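Local atomic coordinates of ABC transporter sugar binding protein (Xanthomonas axonopodis pv. citri, PDB entry 3UOR), a protein that probably binds maltose or a related sugar in the periplasm as the solute-binding component of an ABC transporter. Residues F34-K39 and V86-N91; S113-P118 and L320-S325; V138-D143 and S303-F308. All blocks are in the same frame, centred on the assembly; numbering follows the deposited sequence.

Contact 1: F34-K39 and V86-N91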
loop_
_atom_site.group_PDB
_atom_site.type_symbol
_atom_site.label_atom_id
_atom_site.label_comp_id
_atom_site.label_asym_id
_atom_site.label_seq_id
_atom_site.Cartn_x
_atom_site.Cartn_y
_atom_site.Cartn_z
ATOM N N PHE A 34 12.442 20.037 -2.159
ATOM C CA PHE A 34 11.640 18.891 -1.752
ATOM C C PHE A 34 10.645 18.559 -2.868
ATOM O O PHE A 34 9.750 19.349 -3.162
ATOM C CB PHE A 34 10.902 19.260 -0.457
ATOM C CG PHE A 34 9.969 18.204 0.052
ATOM C CD1 PHE A 34 10.073 16.888 -0.366
ATOM C CD2 PHE A 34 8.993 18.531 0.972
ATOM C CE1 PHE A 34 9.205 15.916 0.114
ATOM C CE2 PHE A 34 8.127 17.571 1.460
ATOM C CZ PHE A 34 8.234 16.255 1.030
ATOM N N TRP A 35 10.817 17.405 -3.501
ATOM C CA TRP A 35 9.882 16.956 -4.531
ATOM C C TRP A 35 8.860 15.990 -3.946
ATOM O O TRP A 35 9.223 15.048 -3.250
ATOM C CB TRP A 35 10.614 16.245 -5.656
ATOM C CG TRP A 35 11.474 17.108 -6.483
ATOM C CD1 TRP A 35 11.750 18.432 -6.293
ATOM C CD2 TRP A 35 12.194 16.710 -7.655
ATOM N NE1 TRP A 35 12.601 18.882 -7.279
ATOM C CE2 TRP A 35 12.885 17.841 -8.126
ATOM C CE3 TRP A 35 12.322 15.500 -8.350
ATOM C CZ2 TRP A 35 13.691 17.799 -9.262
ATOM C CZ3 TRP A 35 13.111 15.461 -9.472
ATOM C CH2 TRP A 35 13.792 16.602 -9.917
ATOM N N ALA A 36 7.583 16.224 -4.237
ATOM C CA ALA A 36 6.512 15.368 -3.755
ATOM C C ALA A 36 5.491 15.245 -4.882
ATOM O O ALA A 36 5.565 15.995 -5.852
ATOM C CB ALA A 36 5.892 15.969 -2.523
ATOM N N MET A 37 4.552 14.308 -4.770
ATOM C CA MET A 37 3.660 13.990 -5.891
ATOM C C MET A 37 2.175 14.202 -5.619
ATOM O O MET A 37 1.632 13.665 -4.652
ATOM C CB MET A 37 3.841 12.540 -6.326
ATOM C CG MET A 37 5.153 12.243 -7.018
ATOM S SD MET A 37 6.464 12.019 -5.820
ATOM C CE MET A 37 7.760 11.305 -6.830
ATOM N N GLY A 38 1.516 14.961 -6.488
ATOM C CA GLY A 38 0.069 15.092 -6.442
ATOM C C GLY A 38 -0.499 15.702 -5.170
ATOM O O GLY A 38 0.078 16.631 -4.598
ATOM N N LYS A 39 -1.639 15.178 -4.727
ATOM C CA LYS A 39 -2.331 15.731 -3.568
ATOM C C LYS A 39 -1.406 15.804 -2.359
ATOM O O LYS A 39 -1.519 16.708 -1.529
ATOM C CB LYS A 39 -3.582 14.913 -3.238
ATOM N N VAL A 86 15.376 16.614 -0.652
ATOM C CA VAL A 86 14.437 15.684 -0.059
ATOM C C VAL A 86 13.406 15.259 -1.103
ATOM O O VAL A 86 13.017 16.041 -1.977
ATOM C CB VAL A 86 13.772 16.297 1.174
ATOM C CG1 VAL A 86 12.746 15.330 1.773
ATOM C CG2 VAL A 86 14.840 16.658 2.192
ATOM N N CYS A 87 12.985 14.006 -1.032
ATOM C CA CYS A 87 12.073 13.489 -2.037
ATOM C C CYS A 87 11.131 12.440 -1.466
ATOM O O CYS A 87 11.541 11.551 -0.707
ATOM C CB CYS A 87 12.863 12.900 -3.207
ATOM S SG CYS A 87 11.856 12.468 -4.643
ATOM N N GLN A 88 9.866 12.548 -1.850
ATOM C CA GLN A 88 8.878 11.515 -1.579
ATOM C C GLN A 88 9.096 10.376 -2.579
ATOM O O GLN A 88 9.135 10.608 -3.792
ATOM C CB GLN A 88 7.473 12.086 -1.769
ATOM C CG GLN A 88 6.389 11.037 -1.730
ATOM C CD GLN A 88 5.039 11.554 -2.162
ATOM O OE1 GLN A 88 4.879 12.732 -2.480
ATOM N NE2 GLN A 88 4.044 10.664 -2.178
ATOM N N LEU A 89 9.249 9.155 -2.080
ATOM C CA LEU A 89 9.465 7.995 -2.950
ATOM C C LEU A 89 8.469 6.904 -2.608
ATOM O O LEU A 89 8.410 6.444 -1.462
ATOM C CB LEU A 89 10.883 7.441 -2.775
ATOM C CG LEU A 89 11.761 7.254 -4.007
ATOM C CD1 LEU A 89 11.788 8.509 -4.846
ATOM C CD2 LEU A 89 13.156 6.873 -3.594
ATOM N N GLY A 90 7.676 6.489 -3.588
ATOM C CA GLY A 90 6.860 5.294 -3.414
ATOM C C GLY A 90 7.765 4.197 -2.892
ATOM O O GLY A 90 8.895 4.019 -3.368
ATOM N N ASN A 91 7.311 3.456 -1.899
ATOM C CA ASN A 91 8.276 2.585 -1.248
ATOM C C ASN A 91 8.720 1.350 -2.047
ATOM O O ASN A 91 9.631 0.653 -1.630
ATOM C CB ASN A 91 7.897 2.290 0.211
ATOM C CG ASN A 91 6.580 1.623 0.329
ATOM O OD1 ASN A 91 6.091 1.069 -0.649
ATOM N ND2 ASN A 91 5.976 1.669 1.525
HETATM O O HOH W 1 1.510 11.068 -3.700
#

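Contact 2: S113-P118 and L320-S325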
loop_
_atom_site.group_PDB
_atom_site.type_symbol
_atom_site.label_atom_id
_atom_site.label_comp_id
_atom_site.label_asym_id
_atom_site.label_seq_id
_atom_site.Cartn_x
_atom_site.Cartn_y
_atom_site.Cartn_z
ATOM N N SER A 113 18.287 10.802 16.346
ATOM C CA SER A 113 17.026 11.532 16.404
ATOM C C SER A 113 16.154 11.018 17.526
ATOM O O SER A 113 15.855 9.818 17.598
ATOM C CB SER A 113 16.261 11.425 15.081
ATOM O OG SER A 113 14.943 11.932 15.237
ATOM N N LYS A 114 15.749 11.931 18.396
ATOM C CA LYS A 114 14.792 11.621 19.448
ATOM C C LYS A 114 13.437 11.320 18.815
ATOM O O LYS A 114 12.767 10.351 19.178
ATOM C CB LYS A 114 14.653 12.810 20.400
ATOM C CG LYS A 114 13.719 12.562 21.581
ATOM C CD LYS A 114 14.348 11.612 22.603
ATOM C CE LYS A 114 13.446 11.410 23.825
ATOM N NZ LYS A 114 13.053 12.693 24.481
ATOM N N ILE A 115 13.053 12.155 17.853
ATOM C CA ILE A 115 11.719 12.098 17.275
ATOM C C ILE A 115 11.470 10.790 16.507
ATOM O O ILE A 115 10.454 10.148 16.681
ATOM C CB ILE A 115 11.444 13.319 16.380
ATOM C CG1 ILE A 115 11.102 14.537 17.253
ATOM C CG2 ILE A 115 10.289 13.035 15.417
ATOM C CD1 ILE A 115 11.494 15.853 16.598
ATOM N N VAL A 116 12.433 10.379 15.705
ATOM C CA VAL A 116 12.299 9.180 14.906
ATOM C C VAL A 116 12.849 7.955 15.604
ATOM O O VAL A 116 14.043 7.669 15.552
ATOM C CB VAL A 116 13.005 9.349 13.572
ATOM C CG1 VAL A 116 12.787 8.102 12.691
ATOM C CG2 VAL A 116 12.495 10.605 12.889
ATOM N N ASP A 117 11.952 7.205 16.217
ATOM C CA ASP A 117 12.306 6.014 16.958
ATOM C C ASP A 117 11.778 4.789 16.200
ATOM O O ASP A 117 10.576 4.599 16.104
ATOM C CB ASP A 117 11.652 6.127 18.337
ATOM C CG ASP A 117 11.713 4.848 19.126
ATOM O OD1 ASP A 117 12.439 3.913 18.715
ATOM O OD2 ASP A 117 11.019 4.782 20.168
ATOM N N PRO A 118 12.683 3.946 15.671
ATOM C CA PRO A 118 12.251 2.842 14.810
ATOM C C PRO A 118 11.301 1.900 15.517
ATOM O O PRO A 118 10.427 1.330 14.868
ATOM C CB PRO A 118 13.555 2.117 14.490
ATOM C CG PRO A 118 14.619 3.174 14.661
ATOM C CD PRO A 118 14.148 3.977 15.836
ATOM N N LEU A 320 13.772 18.556 8.106
ATOM C CA LEU A 320 12.476 18.566 7.451
ATOM C C LEU A 320 11.799 17.196 7.571
ATOM O O LEU A 320 10.593 17.104 7.812
ATOM C CB LEU A 320 12.612 18.973 5.985
ATOM C CG LEU A 320 11.379 18.701 5.143
ATOM C CD1 LEU A 320 10.185 19.454 5.675
ATOM C CD2 LEU A 320 11.645 19.066 3.699
ATOM N N ILE A 321 12.576 16.130 7.430
ATOM C CA ILE A 321 11.998 14.789 7.441
ATOM C C ILE A 321 11.542 14.434 8.843
ATOM O O ILE A 321 10.492 13.809 9.046
ATOM C CB ILE A 321 12.985 13.728 6.944
ATOM C CG1 ILE A 321 13.169 13.837 5.428
ATOM C CG2 ILE A 321 12.466 12.344 7.258
ATOM C CD1 ILE A 321 14.099 12.794 4.874
ATOM N N GLU A 322 12.339 14.869 9.807
ATOM C CA GLU A 322 12.056 14.658 11.207
ATOM C C GLU A 322 10.770 15.369 11.578
ATOM O O GLU A 322 9.934 14.802 12.273
ATOM C CB GLU A 322 13.207 15.194 12.050
ATOM C CG GLU A 322 13.182 14.703 13.471
ATOM C CD GLU A 322 14.349 15.242 14.279
ATOM O OE1 GLU A 322 14.363 16.458 14.554
ATOM O OE2 GLU A 322 15.239 14.453 14.637
ATOM N N TYR A 323 10.615 16.605 11.105
ATOM C CA TYR A 323 9.393 17.380 11.337
ATOM C C TYR A 323 8.177 16.609 10.822
ATOM O O TYR A 323 7.167 16.484 11.518
ATOM C CB TYR A 323 9.483 18.748 10.652
ATOM C CG TYR A 323 8.197 19.552 10.676
ATOM C CD1 TYR A 323 7.865 20.347 11.765
ATOM C CD2 TYR A 323 7.324 19.521 9.600
ATOM C CE1 TYR A 323 6.686 21.082 11.780
ATOM C CE2 TYR A 323 6.142 20.241 9.605
ATOM C CZ TYR A 323 5.826 21.017 10.692
ATOM O OH TYR A 323 4.644 21.725 10.676
ATOM N N LEU A 324 8.289 16.076 9.607
ATOM C CA LEU A 324 7.193 15.333 9.000
ATOM C C LEU A 324 7.009 13.989 9.687
ATOM O O LEU A 324 6.023 13.301 9.441
ATOM C CB LEU A 324 7.426 15.140 7.506
ATOM C CG LEU A 324 7.329 16.430 6.698
ATOM C CD1 LEU A 324 7.657 16.160 5.239
ATOM C CD2 LEU A 324 5.939 17.035 6.848
ATOM N N SER A 325 7.958 13.630 10.554
ATOM C CA SER A 325 7.840 12.416 11.367
ATOM C C SER A 325 7.254 12.655 12.767
ATOM O O SER A 325 7.075 11.704 13.530
ATOM C CB SER A 325 9.191 11.728 11.508
ATOM O OG SER A 325 9.772 11.489 10.248
HETATM O O HOH W 2 15.753 14.477 18.018
#

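Contact 3: V138-D143 and S303-F308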
loop_
_atom_site.group_PDB
_atom_site.type_symbol
_atom_site.label_atom_id
_atom_site.label_comp_id
_atom_site.label_asym_id
_atom_site.label_seq_id
_atom_site.Cartn_x
_atom_site.Cartn_y
_atom_site.Cartn_z
ATOM N N VAL A 138 12.763 6.964 5.404
ATOM C CA VAL A 138 11.904 6.918 6.586
ATOM C C VAL A 138 10.468 6.865 6.086
ATOM O O VAL A 138 10.096 7.642 5.205
ATOM C CB VAL A 138 12.114 8.170 7.492
ATOM C CG1 VAL A 138 11.144 8.155 8.668
ATOM C CG2 VAL A 138 13.552 8.237 7.980
ATOM N N PRO A 139 9.663 5.926 6.614
ATOM C CA PRO A 139 8.289 5.826 6.120
ATOM C C PRO A 139 7.574 7.140 6.347
ATOM O O PRO A 139 7.685 7.690 7.437
ATOM C CB PRO A 139 7.670 4.737 7.013
ATOM C CG PRO A 139 8.830 3.938 7.503
ATOM C CD PRO A 139 9.956 4.931 7.662
ATOM N N TRP A 140 6.841 7.629 5.358
ATOM C CA TRP A 140 6.092 8.868 5.539
ATOM C C TRP A 140 4.612 8.586 5.822
ATOM O O TRP A 140 4.068 9.032 6.829
ATOM C CB TRP A 140 6.252 9.743 4.300
ATOM C CG TRP A 140 5.611 11.076 4.389
ATOM C CD1 TRP A 140 5.178 11.707 5.511
ATOM C CD2 TRP A 140 5.341 11.962 3.294
ATOM N NE1 TRP A 140 4.627 12.934 5.183
ATOM C CE2 TRP A 140 4.720 13.109 3.826
ATOM C CE3 TRP A 140 5.543 11.881 1.909
ATOM C CZ2 TRP A 140 4.314 14.174 3.031
ATOM C CZ3 TRP A 140 5.143 12.935 1.119
ATOM C CH2 TRP A 140 4.536 14.073 1.684
ATOM N N TYR A 141 3.944 7.851 4.942
ATOM C CA TYR A 141 2.567 7.451 5.222
ATOM C C TYR A 141 2.339 6.090 4.573
ATOM O O TYR A 141 3.121 5.664 3.731
ATOM C CB TYR A 141 1.565 8.470 4.680
ATOM C CG TYR A 141 1.569 8.597 3.174
ATOM C CD1 TYR A 141 0.822 7.739 2.378
ATOM C CD2 TYR A 141 2.331 9.571 2.555
ATOM C CE1 TYR A 141 0.836 7.853 1.001
ATOM C CE2 TYR A 141 2.349 9.703 1.200
ATOM C CZ TYR A 141 1.608 8.843 0.422
ATOM O OH TYR A 141 1.653 9.003 -0.938
ATOM N N VAL A 142 1.270 5.415 4.963
ATOM C CA VAL A 142 1.078 4.018 4.596
ATOM C C VAL A 142 -0.224 3.866 3.816
ATOM O O VAL A 142 -1.257 4.448 4.170
ATOM C CB VAL A 142 1.002 3.113 5.835
ATOM C CG1 VAL A 142 0.985 1.636 5.445
ATOM C CG2 VAL A 142 2.171 3.383 6.748
ATOM N N ASP A 143 -0.151 3.102 2.736
ATOM C CA ASP A 143 -1.336 2.711 1.995
ATOM C C ASP A 143 -1.487 1.214 2.200
ATOM O O ASP A 143 -0.576 0.450 1.902
ATOM C CB ASP A 143 -1.141 3.042 0.519
ATOM C CG ASP A 143 -2.226 2.449 -0.370
ATOM O OD1 ASP A 143 -3.197 1.853 0.149
ATOM O OD2 ASP A 143 -2.098 2.584 -1.599
ATOM N N SER A 303 4.399 5.756 0.845
ATOM C CA SER A 303 5.602 6.468 0.435
ATOM C C SER A 303 6.571 6.635 1.593
ATOM O O SER A 303 6.169 6.598 2.754
ATOM C CB SER A 303 5.248 7.854 -0.104
ATOM O OG SER A 303 4.536 7.752 -1.318
ATOM N N SER A 304 7.842 6.824 1.253
ATOM C CA SER A 304 8.903 7.107 2.207
ATOM C C SER A 304 9.478 8.454 1.854
ATOM O O SER A 304 9.228 8.959 0.774
ATOM C CB SER A 304 10.029 6.085 2.076
ATOM O OG SER A 304 9.568 4.774 2.357
ATOM N N LEU A 305 10.247 9.036 2.770
ATOM C CA LEU A 305 11.014 10.225 2.473
ATOM C C LEU A 305 12.474 9.822 2.441
ATOM O O LEU A 305 12.924 9.077 3.306
ATOM C CB LEU A 305 10.799 11.288 3.555
ATOM C CG LEU A 305 9.405 11.923 3.481
ATOM C CD1 LEU A 305 9.003 12.467 4.832
ATOM C CD2 LEU A 305 9.343 13.012 2.408
ATOM N N VAL A 306 13.210 10.323 1.455
ATOM C CA VAL A 306 14.640 10.047 1.329
ATOM C C VAL A 306 15.428 11.336 1.148
ATOM O O VAL A 306 14.882 12.370 0.752
ATOM C CB VAL A 306 14.943 9.175 0.088
ATOM C CG1 VAL A 306 14.170 7.882 0.147
ATOM C CG2 VAL A 306 14.587 9.939 -1.175
ATOM N N ILE A 307 16.715 11.263 1.451
ATOM C CA ILE A 307 17.641 12.346 1.166
ATOM C C ILE A 307 18.555 11.819 0.059
ATOM O O ILE A 307 19.155 10.745 0.193
ATOM C CB ILE A 307 18.469 12.709 2.417
ATOM C CG1 ILE A 307 17.555 13.143 3.571
ATOM C CG2 ILE A 307 19.486 13.800 2.102
ATOM C CD1 ILE A 307 18.316 13.557 4.832
ATOM N N PHE A 308 18.630 12.528 -1.059
ATOM C CA PHE A 308 19.563 12.109 -2.102
ATOM C C PHE A 308 20.990 12.441 -1.675
ATOM O O PHE A 308 21.243 13.504 -1.101
ATOM C CB PHE A 308 19.221 12.755 -3.434
ATOM C CG PHE A 308 17.973 12.210 -4.055
ATOM C CD1 PHE A 308 16.843 12.998 -4.181
ATOM C CD2 PHE A 308 17.920 10.901 -4.477
ATOM C CE1 PHE A 308 15.684 12.497 -4.742
ATOM C CE2 PHE A 308 16.762 10.379 -5.040
ATOM C CZ PHE A 308 15.642 11.181 -5.173
#

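Contact 1: F34-K39 and V86-N91
The Phe34 ring turns its edge to strand 86-90: Gln88 N lies in the ring plane, 4.0 Å from Phe34 CE1, and Val86 O also sits at that edge, close to CD1. On the same side of the sheet, Phe34 CD1 meets the Val86 CG1 branch at 3.8 Å, and helix 314-324 packs over both side chains. The Trp35 indole shares the other side with Cys87, but only its CB comes near Cys87 SG; the ring itself leads away to helix 67-79 and a cation-pi contact with Lys73. The backbones are parallel neighbours, with segment axes 18° apart, in the central sheet of an alpha/beta periplasmic binding protein. Trp35 bonds both ways, its N donating to Val86 O (3.0 Å) and its O receiving Gln88 N (2.9 Å, a nearly straight bond). Beyond these two bonds, a side chain takes over. Gln88 is extended, with CG anti to N (chi1 171°), and this brings OE1 to Met37 N at 2.8 Å; the donor stands 39° out of the amide plane. Gln88 NE2 bonds Ser303 OG and also donates to a water, which in turn donates to Met37 O, while Met37 CE rests 3.4 Å from Gln88 O.

Contact 2: S113-P118 and L320-S325
Glu322 OE2 receives the hydroxyl of Ser113 at an OG-OE2 distance of 2.6 Å, a short bond that approaches the carboxylate from its anti side, 25° out of plane. Two weak bonds add to the grip on this oxygen: one from Trp318 NE1, a turn earlier on the same helix, and one from a water that accepts from Lys114 N. Ser113 OG is itself held, since Val116 N donates to it at 3.0 Å with an N-H...O angle of 171°. That bond, from the residue three positions on, defines an ST motif and is consistent with a hydroxyl steadied for its donation to Glu322. With Ser113 OG anti to N (chi1 170°) and Glu322 extended from CA to CD, the two side chains reach across to each other.

The contact joins the irregular connection between helices 107-111 and 123-127 to the C-terminal end of helix 314-324, which packs on the central sheet through Ile321 and Leu324. Ile115 crosses the Glu322 chain at about a right angle: its CB lies 3.7 Å from Glu322 CG, and its CD1 is 3.6 Å from OE1. Three residues on from Glu322, Ser325 CB touches Val116 CG2 at 3.8 Å. Ser325 turns its hydroxyl back into the helix, where OG donates to Ile321 O at 2.7 Å. Arg343 NH1 bonds to the carbonyls of both Ile115 and Ser325, bridging the two segments.

Contact 3: V138-D143 and S303-F308
A classic beta bulge sets two residues, Trp140 and Tyr141, opposite the single Ser303 and interrupts the antiparallel pairing of strands 134-150 and 303-307 in the central sheet of this solute-binding fold. The axes of the two segments run 147° apart.

The backbone bonds locate the irregularity. Val138 and Leu305 form a regular hydrogen-bonded pair, Val138 N donating to Leu305 O at 3.0 Å and Leu305 N to Val138 O at 2.8 Å. Next comes the non-hydrogen-bonded pair of Pro139 and Ser304, whose CA atoms are 4.2 Å apart. The register then slips by one residue: Ser303 O takes Trp140 N at 2.9 Å and, weakly, Tyr141 N, while Ser303 N donates to Tyr141 O. Trp140 is the first of the two bulge residues, and its side chain leans toward the partner strand.

Apolar packing accompanies the bulge. The indole of Trp140 is covered on one face by Leu305 CD1, a CH-pi contact 3.9 Å from the centroid of the five-membered ring and 21° off its normal. The opposite face receives Tyr141 CD2, offset toward the rim, and Phe333 also stacks on the indole. Leu305 continues inward to Ile321 and Leu324 of helix 314-324.

The serine hydroxyls find their hydrogen-bond partners outside the pair of strands: Ser304 OG bonds to Asn129 OD1, and Ser303 OG to Gln88 NE2 of the neighbouring strand.

A last group of contacts belongs to the Tyr141 ring. Its CG sits between the backbone N and carbonyl carbon (chi1 64°), which folds the ring back over Ser303. The serine backbone N lies above one face of that ring near its rim, and Ser303 CB comes to 3.7 Å from Tyr141 CE2.

From the N terminus, contact 1 closes first, joining 34-39 to 86-91 across 46 intervening residues. The chain then enters the loop that opens contact 2 and goes on into strand 134-150, where contact 3 opens. Contact 3 closes at strand 303-307, before helix 314-324 completes contact 2, so contact 3 lies wholly within the span of contact 2, and contact 1 precedes both in series. Strand 303-307 borders 86-90, with Leu89 O and Ser304 N 2.8 Å apart, which joins contacts 1 and 3 in one sheet. Helix 314-324 packs on the side of that sheet bearing Phe34, Val86 and Leu305: Leu320 reaches Phe34, and Ile321 reaches Val86, Leu305 and Ile307.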